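Local atomic coordinates of pumilio homolog 23 (PDB entry 5WZJ), a protein that binds RNA sequence-specifically through pumilio repeats, recognises 18S rRNA, and probably regulates translation and mRNA stability. Residues 313-318 with 352-357. Residues are numbered along the deposited sequence; the frame is centred on the assembly and turned at random.
Sequences SLFELS and KDLLEQ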
ATOM      1  N   SER A 313      11.387 -24.473  -0.820  1.00 29.65           N
ATOM      2  CA  SER A 313       9.995 -24.504  -0.388  1.00 22.72           C
ATOM      3  C   SER A 313       9.127 -23.493  -1.130  1.00 27.52           C
ATOM      4  O   SER A 313       7.989 -23.244  -0.716  1.00 26.31           O
ATOM      5  CB  SER A 313       9.901 -24.258   1.123  1.00 24.11           C
ATOM      6  OG  SER A 313      10.615 -25.247   1.858  1.00 25.35           O
ATOM      7  N   LEU A 314       9.626 -22.910  -2.218  1.00 22.74           N
ATOM      8  CA  LEU A 314       8.961 -21.741  -2.793  1.00 18.42           C
ATOM      9  C   LEU A 314       7.559 -22.074  -3.294  1.00 22.77           C
ATOM     10  O   LEU A 314       6.615 -21.304  -3.077  1.00 20.09           O
ATOM     11  CB  LEU A 314       9.811 -21.162  -3.926  1.00 18.12           C
ATOM     12  CG  LEU A 314      11.168 -20.569  -3.527  1.00 25.41           C
ATOM     13  CD1 LEU A 314      11.837 -19.907  -4.734  1.00 20.70           C
ATOM     14  CD2 LEU A 314      10.998 -19.560  -2.369  1.00 20.84           C
ATOM     15  N   PHE A 315       7.397 -23.213  -3.969  1.00 23.60           N
ATOM     16  CA  PHE A 315       6.087 -23.507  -4.538  1.00 20.79           C
ATOM     17  C   PHE A 315       5.093 -23.884  -3.450  1.00 21.29           C
ATOM     18  O   PHE A 315       3.942 -23.432  -3.478  1.00 23.44           O
ATOM     19  CB  PHE A 315       6.169 -24.613  -5.597  1.00 28.52           C
ATOM     20  CG  PHE A 315       4.824 -24.986  -6.162  1.00 26.91           C
ATOM     21  CD1 PHE A 315       4.120 -24.085  -6.937  1.00 24.37           C
ATOM     22  CD2 PHE A 315       4.241 -26.205  -5.862  1.00 29.98           C
ATOM     23  CE1 PHE A 315       2.867 -24.396  -7.432  1.00 28.97           C
ATOM     24  CE2 PHE A 315       2.985 -26.529  -6.361  1.00 33.38           C
ATOM     25  CZ  PHE A 315       2.303 -25.621  -7.155  1.00 30.99           C
ATOM     26  N   GLU A 316       5.520 -24.695  -2.476  1.00 23.05           N
ATOM     27  CA  GLU A 316       4.623 -25.051  -1.376  1.00 27.21           C
ATOM     28  C   GLU A 316       4.106 -23.808  -0.663  1.00 26.90           C
ATOM     29  O   GLU A 316       2.915 -23.719  -0.336  1.00 24.20           O
ATOM     30  CB  GLU A 316       5.324 -25.971  -0.375  1.00 30.82           C
ATOM     31  CG  GLU A 316       4.413 -26.361   0.790  1.00 41.88           C
ATOM     32  CD  GLU A 316       5.138 -27.104   1.904  1.00 49.33           C
ATOM     33  OE1 GLU A 316       6.248 -27.629   1.660  1.00 46.39           O
ATOM     34  OE2 GLU A 316       4.593 -27.154   3.032  1.00 44.56           O
ATOM     35  N   LEU A 317       4.987 -22.830  -0.420  1.00 18.82           N
ATOM     36  CA  LEU A 317       4.557 -21.607   0.252  1.00 17.82           C
ATOM     37  C   LEU A 317       3.689 -20.740  -0.661  1.00 19.53           C
ATOM     38  O   LEU A 317       2.776 -20.048  -0.185  1.00 22.02           O
ATOM     39  CB  LEU A 317       5.784 -20.836   0.756  1.00 17.48           C
ATOM     40  CG  LEU A 317       6.584 -21.557   1.854  1.00 22.27           C
ATOM     41  CD1 LEU A 317       7.900 -20.851   2.145  1.00 20.67           C
ATOM     42  CD2 LEU A 317       5.771 -21.724   3.150  1.00 21.62           C
ATOM     43  N   SER A 318       3.919 -20.809  -1.972  1.00 19.99           N
ATOM     44  CA  SER A 318       3.142 -20.023  -2.926  1.00 20.80           C
ATOM     45  C   SER A 318       1.707 -20.510  -3.072  1.00 20.80           C
ATOM     46  O   SER A 318       0.855 -19.742  -3.527  1.00 21.42           O
ATOM     47  CB  SER A 318       3.822 -20.032  -4.292  1.00 19.07           C
ATOM     48  OG  SER A 318       5.080 -19.394  -4.227  1.00 25.25           O
ATOM     49  N   LYS A 352       1.085 -22.253 -14.286  1.00 22.34           N
ATOM     50  CA  LYS A 352      -0.303 -22.620 -14.544  1.00 26.00           C
ATOM     51  C   LYS A 352      -1.023 -22.946 -13.243  1.00 22.40           C
ATOM     52  O   LYS A 352      -2.118 -22.436 -12.984  1.00 24.85           O
ATOM     53  CB  LYS A 352      -0.362 -23.813 -15.504  1.00 27.10           C
ATOM     54  CG  LYS A 352      -1.776 -24.185 -15.958  1.00 36.74           C
ATOM     55  CD  LYS A 352      -1.784 -25.508 -16.742  1.00 44.65           C
ATOM     56  CE  LYS A 352      -2.965 -25.593 -17.703  1.00 54.15           C
ATOM     57  NZ  LYS A 352      -4.242 -25.132 -17.085  1.00 59.10           N
ATOM     58  N   ASP A 353      -0.418 -23.807 -12.420  1.00 22.24           N
ATOM     59  CA  ASP A 353      -0.959 -24.113 -11.097  1.00 26.87           C
ATOM     60  C   ASP A 353      -1.253 -22.839 -10.319  1.00 28.92           C
ATOM     61  O   ASP A 353      -2.344 -22.668  -9.765  1.00 26.73           O
ATOM     62  CB  ASP A 353       0.029 -24.972 -10.313  1.00 29.48           C
ATOM     63  CG  ASP A 353       0.506 -26.179 -11.091  1.00 38.98           C
ATOM     64  OD1 ASP A 353       1.350 -26.019 -12.000  1.00 47.37           O
ATOM     65  OD2 ASP A 353       0.048 -27.287 -10.775  1.00 39.07           O
ATOM     66  N   LEU A 354      -0.278 -21.930 -10.274  1.00 26.07           N
ATOM     67  CA  LEU A 354      -0.443 -20.712  -9.489  1.00 24.26           C
ATOM     68  C   LEU A 354      -1.628 -19.894  -9.987  1.00 27.81           C
ATOM     69  O   LEU A 354      -2.435 -19.410  -9.185  1.00 28.94           O
ATOM     70  CB  LEU A 354       0.848 -19.893  -9.526  1.00 20.67           C
ATOM     71  CG  LEU A 354       2.050 -20.503  -8.787  1.00 24.41           C
ATOM     72  CD1 LEU A 354       3.322 -19.704  -9.048  1.00 23.24           C
ATOM     73  CD2 LEU A 354       1.783 -20.579  -7.294  1.00 22.12           C
ATOM     74  N   LEU A 355      -1.771 -19.753 -11.310  1.00 26.67           N
ATOM     75  CA  LEU A 355      -2.907 -19.003 -11.844  1.00 23.17           C
ATOM     76  C   LEU A 355      -4.226 -19.721 -11.570  1.00 29.00           C
ATOM     77  O   LEU A 355      -5.223 -19.078 -11.220  1.00 28.36           O
ATOM     78  CB  LEU A 355      -2.727 -18.764 -13.340  1.00 27.94           C
ATOM     79  CG  LEU A 355      -1.550 -17.877 -13.743  1.00 27.84           C
ATOM     80  CD1 LEU A 355      -1.395 -17.898 -15.252  1.00 27.78           C
ATOM     81  CD2 LEU A 355      -1.747 -16.445 -13.249  1.00 25.37           C
ATOM     82  N   GLU A 356      -4.244 -21.052 -11.712  1.00 27.75           N
ATOM     83  CA  GLU A 356      -5.454 -21.824 -11.439  1.00 28.87           C
ATOM     84  C   GLU A 356      -5.908 -21.658  -9.992  1.00 33.14           C
ATOM     85  O   GLU A 356      -7.112 -21.569  -9.719  1.00 25.36           O
ATOM     86  CB  GLU A 356      -5.217 -23.308 -11.741  1.00 27.94           C
ATOM     87  CG  GLU A 356      -5.151 -23.650 -13.218  1.00 32.22           C
ATOM     88  CD  GLU A 356      -4.695 -25.084 -13.469  1.00 35.29           C
ATOM     89  OE1 GLU A 356      -4.287 -25.769 -12.508  1.00 36.56           O
ATOM     90  OE2 GLU A 356      -4.735 -25.524 -14.632  1.00 43.20           O
ATOM     91  N   GLN A 357      -4.964 -21.616  -9.051  1.00 26.98           N
ATOM     92  CA  GLN A 357      -5.293 -21.596  -7.631  1.00 24.62           C
ATOM     93  C   GLN A 357      -5.409 -20.185  -7.048  1.00 29.84           C
ATOM     94  O   GLN A 357      -5.426 -20.036  -5.822  1.00 27.06           O
ATOM     95  CB  GLN A 357      -4.257 -22.405  -6.855  1.00 26.93           C
ATOM     96  CG  GLN A 357      -4.144 -23.848  -7.341  1.00 25.59           C
ATOM     97  CD  GLN A 357      -3.097 -24.621  -6.589  1.00 29.31           C
ATOM     98  OE1 GLN A 357      -2.837 -24.355  -5.415  1.00 31.09           O
ATOM     99  NE2 GLN A 357      -2.478 -25.575  -7.259  1.00 27.68           N
TER
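Two short helices, 314-318 and 351-356, lie side by side in the right-handed superhelix of pumilio repeats. Phe315 and Ser318 of the first meet Asp353 and Leu354 of the second. The first helix belongs to the sixth pumilio repeat. The axes of 314-318 and 352-356 run almost parallel, 12° apart, and approach to 11.2 Å. The helices meet through side chains, and no hydrogen bond crosses between the two segments.

Phe315 reaches across with its ring. Its CG is anti to the backbone N (chi1 177°), which carries the ring out to the second helix. The far end of the ring does the touching. Phe315 CZ lies 3.9 Å from Asp353 CB, which sits at the ring edge, near the ring plane. The carboxylate of Asp353 stands 80° to the ring, so the two groups do not stack. Arg350 makes a cation-pi contact with the same ring.

Leu354 offers one methyl branch, CD2, to both Phe315 and Ser318. This methyl is 4.0 Å from Phe315 CE1, approaching the ring obliquely. It is closer to Ser318, with 3.7 Å between Leu354 CD2 and Ser318 CB. Val362 of helix 360-373 touches both Ser318 and Leu354.

The Ser318 hydroxyl is used within its own helix. Ser318 OG donates to Leu314 O at 2.7 Å, from above the carbonyl plane. Ser318 N reaches the same oxygen from the opposite face, so two donors grip it.

With its hydroxyl turned back to the helix, buried Ser318 meets Leu354 most closely through its CB. The contact between the helices is thus apolar packing, and even Asp353 joins it through its CB.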